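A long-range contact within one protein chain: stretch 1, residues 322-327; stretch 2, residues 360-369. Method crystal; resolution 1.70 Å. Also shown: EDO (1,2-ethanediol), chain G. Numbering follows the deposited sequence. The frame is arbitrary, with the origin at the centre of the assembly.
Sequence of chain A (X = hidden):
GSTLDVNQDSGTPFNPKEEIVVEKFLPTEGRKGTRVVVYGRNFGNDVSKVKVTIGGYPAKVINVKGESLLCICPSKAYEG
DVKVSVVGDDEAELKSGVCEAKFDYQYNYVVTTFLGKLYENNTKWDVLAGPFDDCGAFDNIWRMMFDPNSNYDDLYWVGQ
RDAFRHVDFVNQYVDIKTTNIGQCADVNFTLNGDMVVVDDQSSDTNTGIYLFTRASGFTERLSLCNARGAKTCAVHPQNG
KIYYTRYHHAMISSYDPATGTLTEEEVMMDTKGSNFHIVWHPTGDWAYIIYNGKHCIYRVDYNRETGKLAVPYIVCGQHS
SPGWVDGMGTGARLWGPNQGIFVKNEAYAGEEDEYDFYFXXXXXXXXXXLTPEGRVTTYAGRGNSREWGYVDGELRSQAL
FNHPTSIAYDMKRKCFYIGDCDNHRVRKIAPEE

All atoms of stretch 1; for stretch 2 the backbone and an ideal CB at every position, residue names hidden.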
# COMPACT_ATOMS: atom_id res chain seq x y z
N PRO A 322 -23.49 5.47 9.06
CA PRO A 322 -22.05 5.58 9.33
C PRO A 322 -21.68 5.17 10.75
O PRO A 322 -22.44 5.40 11.70
CB PRO A 322 -21.77 7.08 9.10
CG PRO A 322 -23.07 7.74 9.45
CD PRO A 322 -24.13 6.80 8.93
N GLY A 323 -20.50 4.60 10.89
CA GLY A 323 -19.99 4.23 12.19
C GLY A 323 -18.65 3.55 12.05
O GLY A 323 -18.21 3.24 10.94
N TRP A 324 -18.01 3.33 13.19
CA TRP A 324 -16.77 2.56 13.25
C TRP A 324 -17.05 1.33 14.11
O TRP A 324 -16.93 1.36 15.33
CB TRP A 324 -15.60 3.37 13.82
CG TRP A 324 -14.36 2.54 13.90
CD1 TRP A 324 -13.65 2.05 12.87
CD2 TRP A 324 -13.73 2.08 15.09
NE1 TRP A 324 -12.60 1.31 13.33
CE2 TRP A 324 -12.62 1.32 14.69
CE3 TRP A 324 -14.01 2.24 16.45
CZ2 TRP A 324 -11.77 0.70 15.61
CZ3 TRP A 324 -13.16 1.64 17.37
CH2 TRP A 324 -12.04 0.89 16.94
N VAL A 325 -17.48 0.26 13.45
CA VAL A 325 -17.80 -0.98 14.12
C VAL A 325 -17.20 -2.13 13.29
O VAL A 325 -17.59 -2.35 12.14
CB VAL A 325 -19.32 -1.18 14.30
CG1 VAL A 325 -19.60 -2.51 14.97
CG2 VAL A 325 -19.95 -0.03 15.10
N ASP A 326 -16.22 -2.81 13.87
CA ASP A 326 -15.68 -4.01 13.22
C ASP A 326 -16.66 -5.16 13.42
O ASP A 326 -17.42 -5.19 14.41
CB ASP A 326 -14.30 -4.37 13.76
CG ASP A 326 -13.21 -3.37 13.36
OD1 ASP A 326 -13.33 -2.70 12.33
OD2 ASP A 326 -12.19 -3.29 14.06
N GLY A 327 -16.67 -6.12 12.50
CA GLY A 327 -17.50 -7.29 12.65
C GLY A 327 -17.79 -7.95 11.32
O GLY A 327 -17.08 -7.72 10.32
N UNK A 360 -9.29 2.59 2.81
CA UNK A 360 -9.27 3.75 3.69
C UNK A 360 -10.71 4.12 4.08
O UNK A 360 -11.56 4.28 3.22
CB UNK A 360 -8.57 4.93 3.01
N UNK A 361 -10.96 4.20 5.38
CA UNK A 361 -12.27 4.55 5.91
C UNK A 361 -12.06 5.98 6.38
O UNK A 361 -11.59 6.22 7.48
CB UNK A 361 -12.75 3.61 7.02
N UNK A 362 -12.35 6.93 5.50
CA UNK A 362 -11.93 8.29 5.66
C UNK A 362 -12.42 8.93 6.94
O UNK A 362 -11.66 9.63 7.65
CB UNK A 362 -12.40 9.11 4.46
N UNK A 363 -13.67 8.70 7.28
CA UNK A 363 -14.29 9.41 8.40
C UNK A 363 -14.23 8.70 9.74
O UNK A 363 -14.52 9.33 10.76
CB UNK A 363 -15.76 9.69 8.07
N UNK A 364 -13.79 7.44 9.77
CA UNK A 364 -13.35 6.81 11.00
C UNK A 364 -11.84 6.94 11.20
O UNK A 364 -11.33 6.56 12.26
CB UNK A 364 -13.75 5.33 11.00
N UNK A 365 -11.16 7.49 10.19
CA UNK A 365 -9.72 7.76 10.20
C UNK A 365 -8.88 6.49 10.33
O UNK A 365 -7.84 6.47 11.03
CB UNK A 365 -9.38 8.71 11.35
N UNK A 366 -9.29 5.45 9.61
CA UNK A 366 -8.62 4.17 9.67
C UNK A 366 -8.33 3.58 8.29
O UNK A 366 -8.94 3.95 7.26
CB UNK A 366 -9.47 3.19 10.48
N UNK A 367 -7.39 2.65 8.29
CA UNK A 367 -7.24 1.69 7.22
C UNK A 367 -7.86 0.39 7.75
O UNK A 367 -7.55 -0.05 8.87
CB UNK A 367 -5.78 1.52 6.80
N UNK A 368 -8.76 -0.19 6.96
CA UNK A 368 -9.53 -1.36 7.38
C UNK A 368 -9.34 -2.47 6.37
O UNK A 368 -8.82 -2.22 5.27
CB UNK A 368 -11.01 -1.02 7.54
N UNK A 369 -9.74 -3.69 6.74
CA UNK A 369 -9.60 -4.84 5.86
C UNK A 369 -10.92 -5.55 5.77
O UNK A 369 -11.56 -5.78 6.81
CB UNK A 369 -8.51 -5.79 6.35
C1 EDO G . -21.08 8.94 14.58
O1 EDO G . -22.06 10.00 14.60
C2 EDO G . -21.30 8.06 13.35
O2 EDO G . -22.54 7.34 13.48

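Position 360 lies on a strand, and no atom of stretch 1 comes within 5.5 Å of its ideal CB. Stretch 1 sets no preference here. The residue is Cys360.

At position 361 CA-to-CB points toward stretch 1, but the ideal CB has nothing of it within 5.5 Å. There is space for a medium side chain, polar or apolar. The residue is Asp361. Its carboxylate stays 4.4 Å from stretch 1 (OD2 to Gly323 O), and its OD2 accepts bonds from positions 364 and 368.

Positions 362 and 363 have helical backbone angles in the turn, and their CB atoms are far from stretch 1. Many residues would suit. They are Arg362 and Asp363; neither touches stretch 1.

Position 364 is the closest approach of the backbones, with its CA 5.9 Å from Trp324 CA. CA-to-CB points toward stretch 1, and the ideal CB is already 3.8 Å from Trp324 CD1. A small side chain, such as Ala, Ser or Cys, fits most easily. The residue is Ser364. Its CB packs 3.7 Å from Trp324 CD1. OG donates to Asp361 OD2 at 2.7 Å.

Position 365 has phi/psi of 63/42, a left-handed conformation that favours Gly, Asn or Asp. The residue is His365, out of contact with stretch 1.

At position 366 CA-to-CB points toward stretch 1, and the ideal CB is 4.6 Å from Trp324 NE1. A small or beta-branched residue, such as Ser, Thr or Val, would suit this strand position. The residue is Thr366. Its CG2 lies 4.0 Å from Trp324 NE1, while OG1 donates to Ser364 OG at 2.7 Å.

Position 367 is on the strand, out of reach of stretch 1. A beta-branched residue suits the extended backbone, and it is Val367.

At position 368 CA-to-CB points toward stretch 1, but the ideal CB touches nothing there. Farther out are the Asp326 carboxylate and Val325 O, both acceptors, beside the Trp324 ring. A long donor is called for: Lys is possible, but Arg can also lay a flat group beside the indole. The residue is Arg368. NH2 forms a salt bridge with Asp326 OD1 at 2.7 Å and a weak hydrogen bond to Val325 O at 3.0 Å. Both acceptors lie at the guanidinium edge, leaving one face to Trp324 CD1, 3.7 Å from CZ. Arg368 NH1 bridges back to Asp361 OD2 at 2.9 Å.

Position 369 is out of reach of stretch 1, and its extended backbone suits a beta-branched residue among others. The residue is Val369.

Stretch 2 (360-369) CDRDSHTVRV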
# COMPACT_ATOMS: atom_id res chain seq x y z
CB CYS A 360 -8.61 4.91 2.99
SG CYS A 360 -6.83 4.64 2.86
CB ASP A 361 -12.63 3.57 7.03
CG ASP A 361 -14.14 3.39 7.22
OD1 ASP A 361 -14.91 3.34 6.23
OD2 ASP A 361 -14.56 3.24 8.40
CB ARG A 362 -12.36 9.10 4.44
CG ARG A 362 -11.99 10.57 4.47
CD ARG A 362 -12.46 11.26 3.21
NE ARG A 362 -12.44 12.72 3.32
CZ ARG A 362 -11.60 13.56 2.70
NH1 ARG A 362 -10.60 13.15 1.92
NH2 ARG A 362 -11.76 14.87 2.88
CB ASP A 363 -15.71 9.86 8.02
CG ASP A 363 -15.70 10.81 6.83
OD1 ASP A 363 -14.93 11.77 6.83
OD2 ASP A 363 -16.42 10.57 5.85
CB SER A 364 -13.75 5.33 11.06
OG SER A 364 -12.99 4.58 10.14
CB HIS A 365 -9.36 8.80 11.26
CG HIS A 365 -10.22 10.02 11.20
ND1 HIS A 365 -9.97 11.06 10.33
CD2 HIS A 365 -11.31 10.38 11.92
CE1 HIS A 365 -10.89 12.00 10.51
NE2 HIS A 365 -11.74 11.59 11.44
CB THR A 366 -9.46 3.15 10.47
OG1 THR A 366 -10.77 3.04 9.88
CG2 THR A 366 -9.59 3.57 11.93
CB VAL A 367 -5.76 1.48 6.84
CG1 VAL A 367 -5.64 0.41 5.75
CG2 VAL A 367 -5.12 2.80 6.37
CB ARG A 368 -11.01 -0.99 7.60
CG ARG A 368 -11.13 0.10 8.66
CD ARG A 368 -12.54 0.56 8.98
NE ARG A 368 -13.21 -0.38 9.86
CZ ARG A 368 -14.50 -0.28 10.16
NH1 ARG A 368 -15.20 0.74 9.69
NH2 ARG A 368 -15.08 -1.15 10.94
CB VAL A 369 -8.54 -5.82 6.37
CG1 VAL A 369 -8.32 -6.93 5.35
CG2 VAL A 369 -7.24 -5.10 6.64
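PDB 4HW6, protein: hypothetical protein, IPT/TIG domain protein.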